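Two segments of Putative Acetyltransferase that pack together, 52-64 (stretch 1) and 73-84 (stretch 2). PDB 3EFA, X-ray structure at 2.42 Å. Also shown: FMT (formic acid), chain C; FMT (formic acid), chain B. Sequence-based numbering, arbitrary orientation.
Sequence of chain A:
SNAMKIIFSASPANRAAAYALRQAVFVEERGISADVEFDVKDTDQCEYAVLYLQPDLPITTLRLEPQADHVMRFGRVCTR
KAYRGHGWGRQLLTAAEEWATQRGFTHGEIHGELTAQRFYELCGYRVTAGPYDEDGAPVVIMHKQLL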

ATOM      1  N   TYR A  52      29.898  -7.275  -2.167  1.00 43.44           N
ATOM      2  CA  TYR A  52      31.317  -7.031  -1.849  1.00 40.28           C
ATOM      3  C   TYR A  52      32.189  -6.934  -3.124  1.00 45.82           C
ATOM      4  O   TYR A  52      32.096  -7.789  -4.023  1.00 46.79           O
ATOM      5  CB  TYR A  52      31.868  -8.186  -1.004  1.00 39.82           C
ATOM      6  CG  TYR A  52      31.197  -8.428   0.340  1.00 44.01           C
ATOM      7  CD1 TYR A  52      31.763  -7.941   1.522  1.00 40.53           C
ATOM      8  CD2 TYR A  52      30.016  -9.177   0.438  1.00 46.02           C
ATOM      9  CE1 TYR A  52      31.162  -8.169   2.761  1.00 35.41           C
ATOM     10  CE2 TYR A  52      29.406  -9.416   1.678  1.00 38.43           C
ATOM     11  CZ  TYR A  52      29.991  -8.909   2.838  1.00 43.89           C
ATOM     12  OH  TYR A  52      29.404  -9.138   4.076  1.00 39.41           O
ATOM     13  N   LEU A  53      33.031  -5.909  -3.217  1.00 39.49           N
ATOM     14  CA  LEU A  53      34.019  -5.887  -4.300  1.00 50.17           C
ATOM     15  C   LEU A  53      35.184  -6.778  -3.901  1.00 58.72           C
ATOM     16  O   LEU A  53      35.715  -7.536  -4.711  1.00 62.80           O
ATOM     17  CB  LEU A  53      34.525  -4.479  -4.581  1.00 51.44           C
ATOM     18  CG  LEU A  53      33.565  -3.556  -5.318  1.00 54.91           C
ATOM     19  CD1 LEU A  53      34.327  -2.350  -5.836  1.00 54.35           C
ATOM     20  CD2 LEU A  53      32.892  -4.296  -6.464  1.00 58.05           C
ATOM     21  N   GLN A  54      35.573  -6.666  -2.637  1.00 54.44           N
ATOM     22  CA  GLN A  54      36.554  -7.553  -2.046  1.00 57.30           C
ATOM     23  C   GLN A  54      35.962  -8.010  -0.725  1.00 59.33           C
ATOM     24  O   GLN A  54      34.939  -7.468  -0.281  1.00 53.23           O
ATOM     25  CB  GLN A  54      37.873  -6.819  -1.802  1.00 70.33           C
ATOM     26  CG  GLN A  54      38.367  -5.983  -2.969  1.00 74.96           C
ATOM     27  CD  GLN A  54      39.497  -5.053  -2.563  1.00 82.99           C
ATOM     28  OE1 GLN A  54      39.993  -5.111  -1.432  1.00 80.01           O
ATOM     29  NE2 GLN A  54      39.905  -4.182  -3.482  1.00 87.44           N
ATOM     30  N   PRO A  55      36.596  -9.013  -0.096  1.00 54.44           N
ATOM     31  CA  PRO A  55      36.142  -9.583   1.180  1.00 47.54           C
ATOM     32  C   PRO A  55      36.184  -8.567   2.316  1.00 53.53           C
ATOM     33  O   PRO A  55      35.468  -8.722   3.313  1.00 54.90           O
ATOM     34  CB  PRO A  55      37.152 -10.711   1.442  1.00 51.25           C
ATOM     35  CG  PRO A  55      37.690 -11.063   0.077  1.00 56.06           C
ATOM     36  CD  PRO A  55      37.700  -9.782  -0.703  1.00 51.68           C
ATOM     37  N   ASP A  56      37.020  -7.543   2.174  1.00 52.35           N
ATOM     38  CA  ASP A  56      37.064  -6.475   3.173  1.00 58.47           C
ATOM     39  C   ASP A  56      36.394  -5.180   2.695  1.00 53.66           C
ATOM     40  O   ASP A  56      36.624  -4.110   3.268  1.00 53.61           O
ATOM     41  CB  ASP A  56      38.504  -6.203   3.662  1.00 59.45           C
ATOM     42  CG  ASP A  56      39.462  -5.771   2.538  1.00 67.69           C
ATOM     43  OD1 ASP A  56      39.079  -5.806   1.340  1.00 65.43           O
ATOM     44  OD2 ASP A  56      40.621  -5.404   2.862  1.00 67.05           O
ATOM     45  N   LEU A  57      35.566  -5.276   1.657  1.00 40.80           N
ATOM     46  CA  LEU A  57      34.975  -4.080   1.060  1.00 40.96           C
ATOM     47  C   LEU A  57      33.499  -4.229   0.639  1.00 43.41           C
ATOM     48  O   LEU A  57      33.184  -4.323  -0.560  1.00 40.71           O
ATOM     49  CB  LEU A  57      35.832  -3.608  -0.118  1.00 50.69           C
ATOM     50  CG  LEU A  57      35.490  -2.257  -0.751  1.00 53.50           C
ATOM     51  CD1 LEU A  57      35.521  -1.149   0.292  1.00 47.92           C
ATOM     52  CD2 LEU A  57      36.454  -1.957  -1.895  1.00 58.27           C
ATOM     53  N   PRO A  58      32.585  -4.230   1.627  1.00 38.69           N
ATOM     54  CA  PRO A  58      31.162  -4.190   1.260  1.00 41.36           C
ATOM     55  C   PRO A  58      30.815  -2.807   0.708  1.00 41.96           C
ATOM     56  O   PRO A  58      31.330  -1.830   1.254  1.00 38.53           O
ATOM     57  CB  PRO A  58      30.448  -4.432   2.593  1.00 33.40           C
ATOM     58  CG  PRO A  58      31.397  -3.957   3.648  1.00 33.48           C
ATOM     59  CD  PRO A  58      32.805  -4.099   3.081  1.00 35.25           C
ATOM     60  N   ILE A  59      29.987  -2.717  -0.336  1.00 38.45           N
ATOM     61  CA  ILE A  59      29.671  -1.410  -0.940  1.00 38.67           C
ATOM     62  C   ILE A  59      28.178  -1.050  -1.079  1.00 40.34           C
ATOM     63  O   ILE A  59      27.824   0.133  -1.185  1.00 36.21           O
ATOM     64  CB  ILE A  59      30.371  -1.197  -2.315  1.00 39.31           C
ATOM     65  CG1 ILE A  59      29.842  -2.176  -3.361  1.00 41.51           C
ATOM     66  CG2 ILE A  59      31.889  -1.291  -2.185  1.00 34.95           C
ATOM     67  CD1 ILE A  59      30.168  -1.759  -4.801  1.00 41.54           C
ATOM     68  N   THR A  60      27.304  -2.048  -1.089  1.00 33.02           N
ATOM     69  CA  THR A  60      25.877  -1.768  -1.147  1.00 35.26           C
ATOM     70  C   THR A  60      25.101  -2.871  -0.409  1.00 42.78           C
ATOM     71  O   THR A  60      25.597  -4.002  -0.289  1.00 37.69           O
ATOM     72  CB  THR A  60      25.400  -1.535  -2.627  1.00 40.23           C
ATOM     73  OG1 THR A  60      24.071  -0.996  -2.642  1.00 35.36           O
ATOM     74  CG2 THR A  60      25.458  -2.832  -3.451  1.00 31.25           C
ATOM     75  N   THR A  61      23.919  -2.531   0.120  1.00 35.10           N
ATOM     76  CA  THR A  61      23.155  -3.454   0.970  1.00 31.72           C
ATOM     77  C   THR A  61      21.642  -3.218   0.934  1.00 30.10           C
ATOM     78  O   THR A  61      21.176  -2.123   0.629  1.00 37.43           O
ATOM     79  CB  THR A  61      23.621  -3.389   2.471  1.00 36.47           C
ATOM     80  OG1 THR A  61      22.919  -4.369   3.246  1.00 32.68           O
ATOM     81  CG2 THR A  61      23.336  -2.017   3.071  1.00 32.15           C
ATOM     82  N   LEU A  62      20.886  -4.260   1.254  1.00 34.33           N
ATOM     83  CA  LEU A  62      19.452  -4.133   1.535  1.00 38.90           C
ATOM     84  C   LEU A  62      18.999  -5.158   2.600  1.00 38.95           C
ATOM     85  O   LEU A  62      19.675  -6.166   2.832  1.00 36.12           O
ATOM     86  CB  LEU A  62      18.615  -4.239   0.245  1.00 45.27           C
ATOM     87  CG  LEU A  62      18.562  -5.543  -0.568  1.00 44.55           C
ATOM     88  CD1 LEU A  62      17.624  -6.580   0.058  1.00 36.59           C
ATOM     89  CD2 LEU A  62      18.137  -5.247  -2.007  1.00 35.88           C
ATOM     90  N   ARG A  63      17.869  -4.888   3.250  1.00 39.09           N
ATOM     91  CA  ARG A  63      17.351  -5.769   4.296  1.00 33.20           C
ATOM     92  C   ARG A  63      16.170  -6.606   3.782  1.00 38.57           C
ATOM     93  O   ARG A  63      15.223  -6.076   3.174  1.00 35.35           O
ATOM     94  CB  ARG A  63      16.944  -4.957   5.546  1.00 36.41           C
ATOM     95  CG  ARG A  63      16.463  -5.819   6.756  1.00 38.63           C
ATOM     96  CD  ARG A  63      16.289  -5.008   8.059  1.00 33.30           C
ATOM     97  NE  ARG A  63      15.042  -4.228   8.089  1.00 38.59           N
ATOM     98  CZ  ARG A  63      14.600  -3.526   9.136  1.00 40.27           C
ATOM     99  NH1 ARG A  63      15.299  -3.491  10.277  1.00 34.65           N
ATOM    100  NH2 ARG A  63      13.445  -2.859   9.044  1.00 34.51           N
ATOM    101  N   LEU A  64      16.215  -7.912   4.027  1.00 32.80           N
ATOM    102  CA  LEU A  64      15.111  -8.775   3.598  1.00 42.44           C
ATOM    103  C   LEU A  64      13.970  -8.790   4.633  1.00 44.11           C
ATOM    104  O   LEU A  64      14.182  -9.160   5.790  1.00 36.45           O
ATOM    105  CB  LEU A  64      15.632 -10.183   3.258  1.00 41.18           C
ATOM    106  CG  LEU A  64      16.635 -10.083   2.087  1.00 46.95           C
ATOM    107  CD1 LEU A  64      17.870 -10.940   2.256  1.00 41.73           C
ATOM    108  CD2 LEU A  64      15.969 -10.331   0.716  1.00 41.81           C
ATOM    109  N   ARG A  73       9.247  -7.689   0.915  1.00 32.38           N
ATOM    110  CA  ARG A  73       9.642  -6.284   0.948  1.00 48.04           C
ATOM    111  C   ARG A  73      11.170  -6.169   1.084  1.00 43.57           C
ATOM    112  O   ARG A  73      11.783  -6.852   1.917  1.00 35.20           O
ATOM    113  CB  ARG A  73       8.901  -5.512   2.052  1.00 41.01           C
ATOM    114  CG  ARG A  73       9.323  -4.040   2.185  1.00 41.71           C
ATOM    115  CD  ARG A  73       8.709  -3.396   3.431  1.00 33.94           C
ATOM    116  NE  ARG A  73       7.261  -3.499   3.390  1.00 54.97           N
ATOM    117  CZ  ARG A  73       6.437  -3.200   4.390  1.00 51.13           C
ATOM    118  NH1 ARG A  73       6.914  -2.781   5.554  1.00 33.43           N
ATOM    119  NH2 ARG A  73       5.125  -3.338   4.219  1.00 38.41           N
ATOM    120  N   PHE A  74      11.774  -5.342   0.231  1.00 37.79           N
ATOM    121  CA  PHE A  74      13.203  -5.038   0.313  1.00 33.68           C
ATOM    122  C   PHE A  74      13.395  -3.668   0.985  1.00 41.02           C
ATOM    123  O   PHE A  74      12.924  -2.656   0.459  1.00 42.66           O
ATOM    124  CB  PHE A  74      13.824  -4.993  -1.083  1.00 36.06           C
ATOM    125  CG  PHE A  74      13.541  -6.212  -1.933  1.00 38.08           C
ATOM    126  CD1 PHE A  74      14.231  -7.410  -1.720  1.00 33.16           C
ATOM    127  CD2 PHE A  74      12.604  -6.151  -2.970  1.00 33.49           C
ATOM    128  CE1 PHE A  74      13.987  -8.532  -2.515  1.00 33.10           C
ATOM    129  CE2 PHE A  74      12.346  -7.267  -3.773  1.00 35.68           C
ATOM    130  CZ  PHE A  74      13.036  -8.461  -3.549  1.00 39.63           C
ATOM    131  N   GLY A  75      14.067  -3.628   2.137  1.00 38.12           N
ATOM    132  CA  GLY A  75      14.261  -2.375   2.857  1.00 36.95           C
ATOM    133  C   GLY A  75      15.687  -1.987   3.254  1.00 45.46           C
ATOM    134  O   GLY A  75      16.666  -2.659   2.875  1.00 37.91           O
ATOM    135  N   ARG A  76      15.793  -0.900   4.029  1.00 44.53           N
ATOM    136  CA  ARG A  76      17.078  -0.312   4.454  1.00 39.27           C
ATOM    137  C   ARG A  76      18.161  -0.341   3.348  1.00 40.38           C
ATOM    138  O   ARG A  76      19.291  -0.851   3.543  1.00 35.95           O
ATOM    139  CB  ARG A  76      17.565  -0.953   5.769  1.00 42.24           C
ATOM    140  CG  ARG A  76      16.544  -0.848   6.932  1.00 47.99           C
ATOM    141  CD  ARG A  76      16.134   0.607   7.198  1.00 39.44           C
ATOM    142  NE  ARG A  76      15.656   0.876   8.561  1.00 38.23           N
ATOM    143  CZ  ARG A  76      14.374   0.912   8.946  1.00 50.44           C
ATOM    144  NH1 ARG A  76      13.385   0.661   8.084  1.00 43.37           N
ATOM    145  NH2 ARG A  76      14.071   1.194  10.215  1.00 45.44           N
ATOM    146  N   VAL A  77      17.798   0.246   2.207  1.00 35.82           N
ATOM    147  CA  VAL A  77      18.577   0.234   0.964  1.00 38.31           C
ATOM    148  C   VAL A  77      19.604   1.374   0.900  1.00 45.47           C
ATOM    149  O   VAL A  77      19.240   2.538   1.026  1.00 50.24           O
ATOM    150  CB  VAL A  77      17.629   0.392  -0.238  1.00 36.41           C
ATOM    151  CG1 VAL A  77      18.368   0.168  -1.561  1.00 31.50           C
ATOM    152  CG2 VAL A  77      16.415  -0.555  -0.096  1.00 36.90           C
ATOM    153  N   CYS A  78      20.883   1.052   0.707  1.00 41.15           N
ATOM    154  CA  CYS A  78      21.910   2.099   0.640  1.00 35.02           C
ATOM    155  C   CYS A  78      23.251   1.650   0.047  1.00 35.51           C
ATOM    156  O   CYS A  78      23.558   0.453  -0.010  1.00 37.94           O
ATOM    157  CB  CYS A  78      22.112   2.770   2.014  1.00 41.20           C
ATOM    158  SG  CYS A  78      22.865   1.749   3.332  1.00 40.73           S
ATOM    159  N   THR A  79      24.045   2.627  -0.386  1.00 36.41           N
ATOM    160  CA  THR A  79      25.305   2.367  -1.080  1.00 32.43           C
ATOM    161  C   THR A  79      26.414   3.263  -0.535  1.00 40.34           C
ATOM    162  O   THR A  79      26.193   4.455  -0.311  1.00 42.64           O
ATOM    163  CB  THR A  79      25.157   2.629  -2.602  1.00 39.40           C
ATOM    164  OG1 THR A  79      24.231   1.691  -3.167  1.00 39.18           O
ATOM    165  CG2 THR A  79      26.510   2.516  -3.330  1.00 41.69           C
ATOM    166  N   ARG A  80      27.600   2.692  -0.326  1.00 37.19           N
ATOM    167  CA  ARG A  80      28.764   3.463   0.117  1.00 37.45           C
ATOM    168  C   ARG A  80      28.982   4.662  -0.817  1.00 45.65           C
ATOM    169  O   ARG A  80      28.895   4.531  -2.052  1.00 38.77           O
ATOM    170  CB  ARG A  80      30.024   2.579   0.174  1.00 40.66           C
ATOM    171  CG  ARG A  80      31.204   3.213   0.915  1.00 46.20           C
ATOM    172  CD  ARG A  80      32.482   2.373   0.858  1.00 47.12           C
ATOM    173  NE  ARG A  80      32.383   1.111   1.582  1.00 50.11           N
ATOM    174  CZ  ARG A  80      33.096   0.783   2.666  1.00 47.98           C
ATOM    175  NH1 ARG A  80      33.984   1.620   3.193  1.00 37.58           N
ATOM    176  NH2 ARG A  80      32.925  -0.406   3.229  1.00 43.08           N
ATOM    177  N   LYS A  81      29.275   5.818  -0.223  1.00 46.01           N
ATOM    178  CA  LYS A  81      29.290   7.082  -0.951  1.00 57.56           C
ATOM    179  C   LYS A  81      30.190   7.111  -2.189  1.00 59.12           C
ATOM    180  O   LYS A  81      29.779   7.579  -3.257  1.00 58.18           O
ATOM    181  CB  LYS A  81      29.642   8.247  -0.028  1.00 58.14           C
ATOM    182  CG  LYS A  81      29.148   9.584  -0.568  1.00 67.72           C
ATOM    183  CD  LYS A  81      29.875  10.760   0.056  1.00 74.59           C
ATOM    184  CE  LYS A  81      29.429  12.069  -0.578  1.00 78.85           C
ATOM    185  NZ  LYS A  81      30.291  13.211  -0.168  1.00 86.50           N
ATOM    186  N   ALA A  82      31.412   6.620  -2.060  1.00 46.94           N
ATOM    187  CA  ALA A  82      32.332   6.686  -3.186  1.00 52.74           C
ATOM    188  C   ALA A  82      31.899   5.813  -4.380  1.00 58.38           C
ATOM    189  O   ALA A  82      32.425   5.966  -5.480  1.00 61.98           O
ATOM    190  CB  ALA A  82      33.755   6.332  -2.732  1.00 55.51           C
ATOM    191  N   TYR A  83      30.939   4.915  -4.171  1.00 55.03           N
ATOM    192  CA  TYR A  83      30.572   3.943  -5.205  1.00 51.51           C
ATOM    193  C   TYR A  83      29.170   4.148  -5.782  1.00 53.42           C
ATOM    194  O   TYR A  83      28.669   3.310  -6.537  1.00 53.51           O
ATOM    195  CB  TYR A  83      30.713   2.516  -4.664  1.00 49.12           C
ATOM    196  CG  TYR A  83      32.133   2.163  -4.307  1.00 57.90           C
ATOM    197  CD1 TYR A  83      32.964   1.531  -5.228  1.00 58.59           C
ATOM    198  CD2 TYR A  83      32.657   2.479  -3.056  1.00 58.50           C
ATOM    199  CE1 TYR A  83      34.282   1.214  -4.907  1.00 52.74           C
ATOM    200  CE2 TYR A  83      33.970   2.168  -2.730  1.00 58.24           C
ATOM    201  CZ  TYR A  83      34.774   1.536  -3.661  1.00 56.71           C
ATOM    202  OH  TYR A  83      36.077   1.222  -3.341  1.00 67.31           O
ATOM    203  N   ARG A  84      28.536   5.258  -5.418  1.00 50.90           N
ATOM    204  CA  ARG A  84      27.201   5.559  -5.917  1.00 56.43           C
ATOM    205  C   ARG A  84      27.236   5.912  -7.408  1.00 62.32           C
ATOM    206  O   ARG A  84      28.223   6.470  -7.905  1.00 60.77           O
ATOM    207  CB  ARG A  84      26.551   6.694  -5.107  1.00 53.66           C
ATOM    208  CG  ARG A  84      26.592   6.489  -3.590  1.00 56.82           C
ATOM    209  CD  ARG A  84      25.531   7.303  -2.852  1.00 55.08           C
ATOM    210  NE  ARG A  84      25.552   6.999  -1.425  1.00 56.84           N
ATOM    211  CZ  ARG A  84      25.696   7.897  -0.454  1.00 54.75           C
ATOM    212  NH1 ARG A  84      25.798   9.188  -0.745  1.00 45.97           N
ATOM    213  NH2 ARG A  84      25.732   7.499   0.818  1.00 46.89           N
TER
HETATM  214  C   FMT C 202      23.553   3.169  -6.154  1.00 64.17           C
HETATM  215  O1  FMT C 202      24.178   2.131  -6.387  1.00 57.02           O
HETATM  216  O2  FMT C 202      23.967   4.301  -6.417  1.00 67.40           O
HETATM  217  C   FMT B 201       3.751  -1.508   7.360  1.00 71.37           C
HETATM  218  O1  FMT B 201       3.841  -2.697   7.072  1.00 69.82           O
HETATM  219  O2  FMT B 201       4.237  -0.614   6.669  1.00 68.54           O
HETATM  220  O   HOH W   1      20.509  -3.428   4.966  1.00 34.00           O

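The two stretches form an antiparallel strand pairing interrupted by a beta bulge and finished at one end by an apolar and arginine-mediated clasp. The axis of strand 57-64 runs at 176° to that of 77-79 but at 137° to that of 73-75; the second stretch turns a corner at Arg76, between its two strands. Two hydrogen-bonded pairs bracket the bulge. Thr61 N donates to Cys78 O (3.0 Å) and Cys78 N to Thr61 O (3.2 Å); beyond the one-residue shift in register, Arg63 N donates to Gly75 O (2.6 Å) and Gly75 N to Arg63 O (2.9 Å). A water bonded to Thr61 OG1 (3.1 Å) and Arg76 O (3.2 Å) bridges the two stretches at the bulge.

Thr60 and Thr79 form a non-hydrogen-bonded backbone pair, CA to CA 4.2 Å, with both side chains on the same face, and their hydroxyls hydrogen-bond, OG1 to OG1, at 2.7 Å. Next along, Arg80 N donates to Ile59 O (2.7 Å), and the Arg80 side chain forks onto one carbonyl, NE and NH2 lying 3.1 and 2.9 Å from Pro58 O.

Tyr83 supplies an apolar surface at this end: Ile59 CG2 sits 3.9 Å from its ring centroid, 10° off the normal, a CH-pi contact, while Leu53 CD1 approaches Tyr83 CE1 at 3.7 Å. Toward the other end, Leu62 CD1 meets Phe74 CD1 at 3.9 Å.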